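Local atomic coordinates of VWFA domain-containing protein (Alicyclobacillus acidocaldarius subsp. acidocaldarius, PDB entry 3RAG), a protein that is of unknown function but carries a von Willebrand factor type A-like domain with a bound sodium ion. Residues K166-A178 against R188-L202. Sequence-based numbering, arbitrary orientation.
Sequences KVRSGPLAVSVIA and RLVQPFSSEVNVAAL
Val176 meets the bulged strand 188-194 with both methyls and both backbone polar groups. Its CG1 reaches Val190 CB at 3.8 Å and Leu202 CD2 at 3.9 Å, while CG2 lies against the aliphatic part of Gln191; beta-branching thus lets one side chain touch both the neighbouring strand and helix 199-205. Val176 O accepts from both Val190 N (2.8 Å) and Gln191 N (3.3 Å), the signature of a classic beta bulge. Gln191 O is likewise shared: Val176 N approaches tilted from the carbonyl plane, whereas Ser175 OG lies in that plane at 2.8 Å. The hydroxyl bond, with OG anti to the backbone N (chi1 174°), holds the serine's rotation. This small side chain lets Phe193 lie close: the flat ring takes Ser175 CB over its centre, a CH-pi contact 3.7 Å from the centroid, turns CD1 to Ala173, and packs on Leu224 and His228 of helix 214-232. On the sheet's other side, Val174 CG1, between backbone N and carbonyl carbon (chi1 60°), lies near Ser194 O and Val197 CG2, a branched apolar group suiting this buried face under helix 151-165. After a second one-residue shift, where the chain turns at Phe193, Val174 N bonds Ser194 O almost straight (2.8 Å, 176° at the hydrogen). Together these contacts form a bulged antiparallel beta hairpin, whose second strand is the antiparallel edge of an otherwise parallel sheet between helices, the alpha/beta architecture of von Willebrand factor A domains.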
ATOM      1  N   LYS A 166      10.828  -7.880   4.967  1.00 36.20           N
ATOM      2  CA  LYS A 166      12.141  -8.302   4.506  1.00 41.16           C
ATOM      3  C   LYS A 166      12.387  -9.790   4.791  1.00 37.19           C
ATOM      4  O   LYS A 166      13.284 -10.387   4.223  1.00 41.27           O
ATOM      5  CB  LYS A 166      13.240  -7.440   5.147  1.00 49.59           C
ATOM      6  CG  LYS A 166      14.482  -7.255   4.280  1.00 62.84           C
ATOM      7  CD  LYS A 166      15.398  -6.117   4.779  1.00 65.29           C
ATOM      8  CE  LYS A 166      15.987  -6.426   6.152  1.00 71.95           C
ATOM      9  NZ  LYS A 166      17.107  -5.503   6.527  1.00 76.98           N
ATOM     10  N   VAL A 167      11.602 -10.352   5.699  1.00 38.46           N
ATOM     11  CA  VAL A 167      11.679 -11.763   6.044  1.00 44.35           C
ATOM     12  C   VAL A 167      11.346 -12.657   4.833  1.00 45.69           C
ATOM     13  O   VAL A 167      11.892 -13.749   4.699  1.00 46.46           O
ATOM     14  CB  VAL A 167      10.702 -12.077   7.208  1.00 51.97           C
ATOM     15  CG1 VAL A 167      10.615 -13.564   7.470  1.00 56.68           C
ATOM     16  CG2 VAL A 167      11.139 -11.331   8.470  1.00 53.89           C
ATOM     17  N   ARG A 168      10.451 -12.179   3.967  1.00 41.06           N
ATOM     18  CA  ARG A 168      10.054 -12.899   2.751  1.00 40.62           C
ATOM     19  C   ARG A 168      11.257 -13.247   1.890  1.00 37.24           C
ATOM     20  O   ARG A 168      12.251 -12.526   1.899  1.00 38.65           O
ATOM     21  CB  ARG A 168       9.103 -12.030   1.900  1.00 39.95           C
ATOM     22  CG  ARG A 168       7.741 -11.692   2.523  1.00 43.16           C
ATOM     23  CD  ARG A 168       6.827 -11.017   1.462  1.00 41.60           C
ATOM     24  NE  ARG A 168       7.658 -10.419   0.416  1.00 50.57           N
ATOM     25  CZ  ARG A 168       7.556 -10.694  -0.880  1.00 37.83           C
ATOM     26  NH1 ARG A 168       6.634 -11.545  -1.339  1.00 35.76           N
ATOM     27  NH2 ARG A 168       8.380 -10.114  -1.716  1.00 38.33           N
ATOM     28  N   SER A 169      11.163 -14.333   1.122  1.00 37.18           N
ATOM     29  CA  SER A 169      12.216 -14.688   0.186  1.00 38.19           C
ATOM     30  C   SER A 169      12.297 -13.685  -0.933  1.00 33.38           C
ATOM     31  O   SER A 169      13.378 -13.354  -1.396  1.00 37.26           O
ATOM     32  CB  SER A 169      11.964 -16.075  -0.437  1.00 42.88           C
ATOM     33  OG  SER A 169      11.955 -17.061   0.568  1.00 54.85           O
ATOM     34  N   GLY A 170      11.146 -13.212  -1.390  1.00 34.79           N
ATOM     35  CA  GLY A 170      11.124 -12.403  -2.592  1.00 33.31           C
ATOM     36  C   GLY A 170      11.643 -11.002  -2.347  1.00 38.00           C
ATOM     37  O   GLY A 170      11.672 -10.529  -1.218  1.00 38.62           O
ATOM     38  N   PRO A 171      12.044 -10.320  -3.418  1.00 32.51           N
ATOM     39  CA  PRO A 171      12.614  -8.983  -3.228  1.00 40.43           C
ATOM     40  C   PRO A 171      11.576  -7.971  -2.756  1.00 37.19           C
ATOM     41  O   PRO A 171      10.404  -8.050  -3.145  1.00 36.79           O
ATOM     42  CB  PRO A 171      13.130  -8.605  -4.621  1.00 43.37           C
ATOM     43  CG  PRO A 171      12.426  -9.513  -5.574  1.00 47.32           C
ATOM     44  CD  PRO A 171      12.078 -10.771  -4.822  1.00 39.18           C
ATOM     45  N   LEU A 172      12.031  -7.045  -1.916  1.00 36.78           N
ATOM     46  CA  LEU A 172      11.234  -5.934  -1.454  1.00 34.13           C
ATOM     47  C   LEU A 172      11.779  -4.628  -2.019  1.00 34.20           C
ATOM     48  O   LEU A 172      12.980  -4.345  -1.919  1.00 34.51           O
ATOM     49  CB  LEU A 172      11.279  -5.861   0.070  1.00 38.98           C
ATOM     50  CG  LEU A 172      10.572  -4.666   0.687  1.00 43.56           C
ATOM     51  CD1 LEU A 172       9.060  -4.714   0.404  1.00 43.29           C
ATOM     52  CD2 LEU A 172      10.839  -4.620   2.178  1.00 51.81           C
ATOM     53  N   ALA A 173      10.894  -3.824  -2.599  1.00 31.39           N
ATOM     54  CA  ALA A 173      11.256  -2.477  -3.013  1.00 33.31           C
ATOM     55  C   ALA A 173      10.230  -1.541  -2.389  1.00 29.29           C
ATOM     56  O   ALA A 173       9.068  -1.574  -2.757  1.00 26.52           O
ATOM     57  CB  ALA A 173      11.245  -2.347  -4.541  1.00 32.64           C
ATOM     58  N   VAL A 174      10.660  -0.755  -1.415  1.00 28.14           N
ATOM     59  CA  VAL A 174       9.749   0.176  -0.740  1.00 26.48           C
ATOM     60  C   VAL A 174      10.205   1.606  -0.967  1.00 26.38           C
ATOM     61  O   VAL A 174      11.396   1.948  -0.819  1.00 29.70           O
ATOM     62  CB  VAL A 174       9.638  -0.136   0.781  1.00 31.25           C
ATOM     63  CG1 VAL A 174      11.001  -0.028   1.446  1.00 37.61           C
ATOM     64  CG2 VAL A 174       8.636   0.792   1.472  1.00 32.76           C
ATOM     65  N   SER A 175       9.251   2.462  -1.323  1.00 28.12           N
ATOM     66  CA  SER A 175       9.522   3.895  -1.432  1.00 26.96           C
ATOM     67  C   SER A 175       8.558   4.590  -0.480  1.00 26.48           C
ATOM     68  O   SER A 175       7.481   4.055  -0.178  1.00 25.87           O
ATOM     69  CB  SER A 175       9.262   4.357  -2.870  1.00 32.06           C
ATOM     70  OG  SER A 175       9.374   5.766  -2.982  1.00 29.80           O
ATOM     71  N   VAL A 176       8.933   5.770   0.006  1.00 29.37           N
ATOM     72  CA  VAL A 176       8.054   6.490   0.912  1.00 26.81           C
ATOM     73  C   VAL A 176       7.853   7.901   0.377  1.00 27.23           C
ATOM     74  O   VAL A 176       8.807   8.570  -0.062  1.00 28.91           O
ATOM     75  CB  VAL A 176       8.673   6.569   2.339  1.00 27.95           C
ATOM     76  CG1 VAL A 176       7.792   7.406   3.277  1.00 26.59           C
ATOM     77  CG2 VAL A 176       8.959   5.152   2.897  1.00 27.44           C
ATOM     78  N   ILE A 177       6.603   8.342   0.368  1.00 26.05           N
ATOM     79  CA  ILE A 177       6.351   9.735   0.089  1.00 26.80           C
ATOM     80  C   ILE A 177       5.501  10.340   1.175  1.00 26.31           C
ATOM     81  O   ILE A 177       4.764   9.638   1.876  1.00 29.07           O
ATOM     82  CB  ILE A 177       5.695   9.965  -1.283  1.00 35.22           C
ATOM     83  CG1 ILE A 177       4.318   9.380  -1.336  1.00 33.01           C
ATOM     84  CG2 ILE A 177       6.511   9.351  -2.407  1.00 31.40           C
ATOM     85  CD1 ILE A 177       3.749   9.457  -2.758  1.00 46.48           C
ATOM     86  N   ALA A 178       5.633  11.651   1.327  1.00 26.20           N
ATOM     87  CA  ALA A 178       4.839  12.430   2.261  1.00 24.95           C
ATOM     88  C   ALA A 178       3.939  13.386   1.479  1.00 25.71           C
ATOM     89  O   ALA A 178       4.304  13.859   0.408  1.00 28.00           O
ATOM     90  CB  ALA A 178       5.754  13.250   3.164  1.00 30.23           C
ATOM     91  N   ARG A 188       6.336  14.995  -1.247  1.00 28.52           N
ATOM     92  CA  ARG A 188       7.779  14.980  -1.064  1.00 29.91           C
ATOM     93  C   ARG A 188       8.235  13.536  -1.165  1.00 30.61           C
ATOM     94  O   ARG A 188       7.684  12.660  -0.503  1.00 30.65           O
ATOM     95  CB  ARG A 188       8.108  15.528   0.319  1.00 34.75           C
ATOM     96  CG  ARG A 188       9.578  15.657   0.629  1.00 51.69           C
ATOM     97  CD  ARG A 188       9.774  15.713   2.157  1.00 60.30           C
ATOM     98  NE  ARG A 188       8.835  16.622   2.829  1.00 53.20           N
ATOM     99  CZ  ARG A 188       9.217  17.642   3.600  1.00 61.92           C
ATOM    100  NH1 ARG A 188       8.313  18.431   4.165  1.00 63.18           N
ATOM    101  NH2 ARG A 188      10.512  17.874   3.808  1.00 56.73           N
ATOM    102  N   LEU A 189       9.231  13.265  -2.003  1.00 28.77           N
ATOM    103  CA  LEU A 189       9.791  11.924  -2.026  1.00 31.29           C
ATOM    104  C   LEU A 189      10.702  11.773  -0.814  1.00 33.64           C
ATOM    105  O   LEU A 189      11.738  12.433  -0.721  1.00 37.46           O
ATOM    106  CB  LEU A 189      10.582  11.694  -3.310  1.00 33.79           C
ATOM    107  CG  LEU A 189      11.222  10.299  -3.422  1.00 37.19           C
ATOM    108  CD1 LEU A 189      10.156   9.238  -3.598  1.00 32.21           C
ATOM    109  CD2 LEU A 189      12.226  10.267  -4.575  1.00 47.09           C
ATOM    110  N   VAL A 190      10.326  10.908   0.118  1.00 26.84           N
ATOM    111  CA  VAL A 190      11.121  10.709   1.331  1.00 29.18           C
ATOM    112  C   VAL A 190      12.300   9.762   1.071  1.00 30.51           C
ATOM    113  O   VAL A 190      13.445  10.025   1.497  1.00 30.23           O
ATOM    114  CB  VAL A 190      10.237  10.193   2.503  1.00 29.67           C
ATOM    115  CG1 VAL A 190      11.081   9.972   3.758  1.00 30.73           C
ATOM    116  CG2 VAL A 190       9.147  11.201   2.788  1.00 29.27           C
ATOM    117  N   GLN A 191      12.026   8.661   0.381  1.00 31.81           N
ATOM    118  CA  GLN A 191      13.112   7.826  -0.104  1.00 35.30           C
ATOM    119  C   GLN A 191      12.696   7.170  -1.397  1.00 33.92           C
ATOM    120  O   GLN A 191      11.526   6.868  -1.592  1.00 33.30           O
ATOM    121  CB  GLN A 191      13.473   6.761   0.916  1.00 30.10           C
ATOM    122  CG  GLN A 191      12.388   5.664   1.082  1.00 30.19           C
ATOM    123  CD  GLN A 191      12.908   4.488   1.891  1.00 35.17           C
ATOM    124  OE1 GLN A 191      12.914   3.329   1.429  1.00 35.59           O
ATOM    125  NE2 GLN A 191      13.368   4.777   3.098  1.00 31.80           N
ATOM    126  N   PRO A 192      13.659   6.965  -2.291  1.00 33.44           N
ATOM    127  CA  PRO A 192      13.398   6.200  -3.508  1.00 31.54           C
ATOM    128  C   PRO A 192      13.271   4.736  -3.136  1.00 33.19           C
ATOM    129  O   PRO A 192      13.536   4.386  -1.987  1.00 34.29           O
ATOM    130  CB  PRO A 192      14.656   6.434  -4.357  1.00 35.80           C
ATOM    131  CG  PRO A 192      15.715   6.836  -3.386  1.00 44.38           C
ATOM    132  CD  PRO A 192      15.008   7.555  -2.266  1.00 34.66           C
ATOM    133  N   PHE A 193      12.879   3.891  -4.085  1.00 31.40           N
ATOM    134  CA  PHE A 193      12.789   2.452  -3.808  1.00 33.96           C
ATOM    135  C   PHE A 193      14.063   1.841  -3.246  1.00 36.43           C
ATOM    136  O   PHE A 193      15.161   2.055  -3.773  1.00 36.38           O
ATOM    137  CB  PHE A 193      12.372   1.683  -5.056  1.00 32.67           C
ATOM    138  CG  PHE A 193      10.937   1.891  -5.430  1.00 29.89           C
ATOM    139  CD1 PHE A 193       9.932   1.277  -4.713  1.00 28.71           C
ATOM    140  CD2 PHE A 193      10.591   2.730  -6.480  1.00 36.44           C
ATOM    141  CE1 PHE A 193       8.599   1.463  -5.051  1.00 30.88           C
ATOM    142  CE2 PHE A 193       9.254   2.915  -6.820  1.00 34.33           C
ATOM    143  CZ  PHE A 193       8.269   2.272  -6.110  1.00 31.26           C
ATOM    144  N   SER A 194      13.900   1.069  -2.179  1.00 34.29           N
ATOM    145  CA  SER A 194      15.026   0.427  -1.522  1.00 39.30           C
ATOM    146  C   SER A 194      14.531  -0.814  -0.796  1.00 38.96           C
ATOM    147  O   SER A 194      13.342  -0.963  -0.546  1.00 36.14           O
ATOM    148  CB  SER A 194      15.659   1.395  -0.516  1.00 43.62           C
ATOM    149  OG  SER A 194      16.627   0.731   0.283  1.00 52.10           O
ATOM    150  N   SER A 195      15.441  -1.708  -0.441  1.00 40.41           N
ATOM    151  CA  SER A 195      15.059  -2.874   0.338  1.00 42.24           C
ATOM    152  C   SER A 195      14.870  -2.520   1.815  1.00 42.18           C
ATOM    153  O   SER A 195      14.411  -3.340   2.589  1.00 38.94           O
ATOM    154  CB  SER A 195      16.125  -3.968   0.212  1.00 43.54           C
ATOM    155  OG  SER A 195      17.391  -3.411   0.496  1.00 52.44           O
ATOM    156  N   GLU A 196      15.265  -1.313   2.209  1.00 40.27           N
ATOM    157  CA  GLU A 196      15.078  -0.880   3.591  1.00 45.83           C
ATOM    158  C   GLU A 196      14.479   0.515   3.699  1.00 38.99           C
ATOM    159  O   GLU A 196      14.503   1.291   2.753  1.00 35.86           O
ATOM    160  CB  GLU A 196      16.395  -0.933   4.371  1.00 56.66           C
ATOM    161  CG  GLU A 196      16.870  -2.348   4.665  1.00 70.70           C
ATOM    162  CD  GLU A 196      17.752  -2.423   5.894  1.00 83.84           C
ATOM    163  OE1 GLU A 196      17.209  -2.574   7.015  1.00 85.17           O
ATOM    164  OE2 GLU A 196      18.988  -2.321   5.737  1.00 86.96           O
ATOM    165  N   VAL A 197      13.948   0.816   4.872  1.00 36.50           N
ATOM    166  CA  VAL A 197      13.435   2.146   5.168  1.00 37.91           C
ATOM    167  C   VAL A 197      14.519   2.953   5.870  1.00 38.06           C
ATOM    168  O   VAL A 197      15.091   2.488   6.852  1.00 44.59           O
ATOM    169  CB  VAL A 197      12.188   2.053   6.056  1.00 40.98           C
ATOM    170  CG1 VAL A 197      11.927   3.394   6.764  1.00 43.72           C
ATOM    171  CG2 VAL A 197      11.004   1.638   5.218  1.00 37.10           C
ATOM    172  N   ASN A 198      14.808   4.146   5.343  1.00 34.77           N
ATOM    173  CA  ASN A 198      15.837   5.041   5.878  1.00 39.34           C
ATOM    174  C   ASN A 198      15.248   5.857   7.024  1.00 40.13           C
ATOM    175  O   ASN A 198      14.481   6.792   6.793  1.00 32.63           O
ATOM    176  CB  ASN A 198      16.292   5.985   4.760  1.00 37.84           C
ATOM    177  CG  ASN A 198      17.383   6.963   5.200  1.00 49.13           C
ATOM    178  OD1 ASN A 198      17.518   7.291   6.377  1.00 42.35           O
ATOM    179  ND2 ASN A 198      18.156   7.449   4.230  1.00 54.08           N
ATOM    180  N   VAL A 199      15.566   5.506   8.263  1.00 41.61           N
ATOM    181  CA  VAL A 199      14.860   6.152   9.365  1.00 41.86           C
ATOM    182  C   VAL A 199      15.242   7.617   9.542  1.00 36.47           C
ATOM    183  O   VAL A 199      14.389   8.427   9.895  1.00 33.63           O
ATOM    184  CB  VAL A 199      14.902   5.347  10.706  1.00 66.82           C
ATOM    185  CG1 VAL A 199      15.521   3.970  10.507  1.00 67.47           C
ATOM    186  CG2 VAL A 199      15.604   6.130  11.794  1.00 62.81           C
ATOM    187  N   ALA A 200      16.502   7.968   9.264  1.00 35.58           N
ATOM    188  CA  ALA A 200      16.920   9.362   9.339  1.00 37.94           C
ATOM    189  C   ALA A 200      16.113  10.193   8.364  1.00 34.95           C
ATOM    190  O   ALA A 200      15.762  11.329   8.658  1.00 34.48           O
ATOM    191  CB  ALA A 200      18.421   9.515   9.036  1.00 38.88           C
ATOM    192  N   ALA A 201      15.845   9.635   7.187  1.00 36.71           N
ATOM    193  CA  ALA A 201      15.062  10.359   6.194  1.00 37.73           C
ATOM    194  C   ALA A 201      13.621  10.564   6.663  1.00 30.61           C
ATOM    195  O   ALA A 201      13.071  11.656   6.497  1.00 33.46           O
ATOM    196  CB  ALA A 201      15.095   9.647   4.844  1.00 39.19           C
ATOM    197  N   LEU A 202      12.996   9.522   7.225  1.00 31.49           N
ATOM    198  CA  LEU A 202      11.659   9.697   7.787  1.00 29.45           C
ATOM    199  C   LEU A 202      11.650  10.836   8.809  1.00 30.17           C
ATOM    200  O   LEU A 202      10.766  11.685   8.792  1.00 30.16           O
ATOM    201  CB  LEU A 202      11.129   8.424   8.461  1.00 32.82           C
ATOM    202  CG  LEU A 202      10.688   7.234   7.607  1.00 41.91           C
ATOM    203  CD1 LEU A 202      10.261   6.065   8.497  1.00 38.89           C
ATOM    204  CD2 LEU A 202       9.549   7.655   6.707  1.00 38.86           C
TER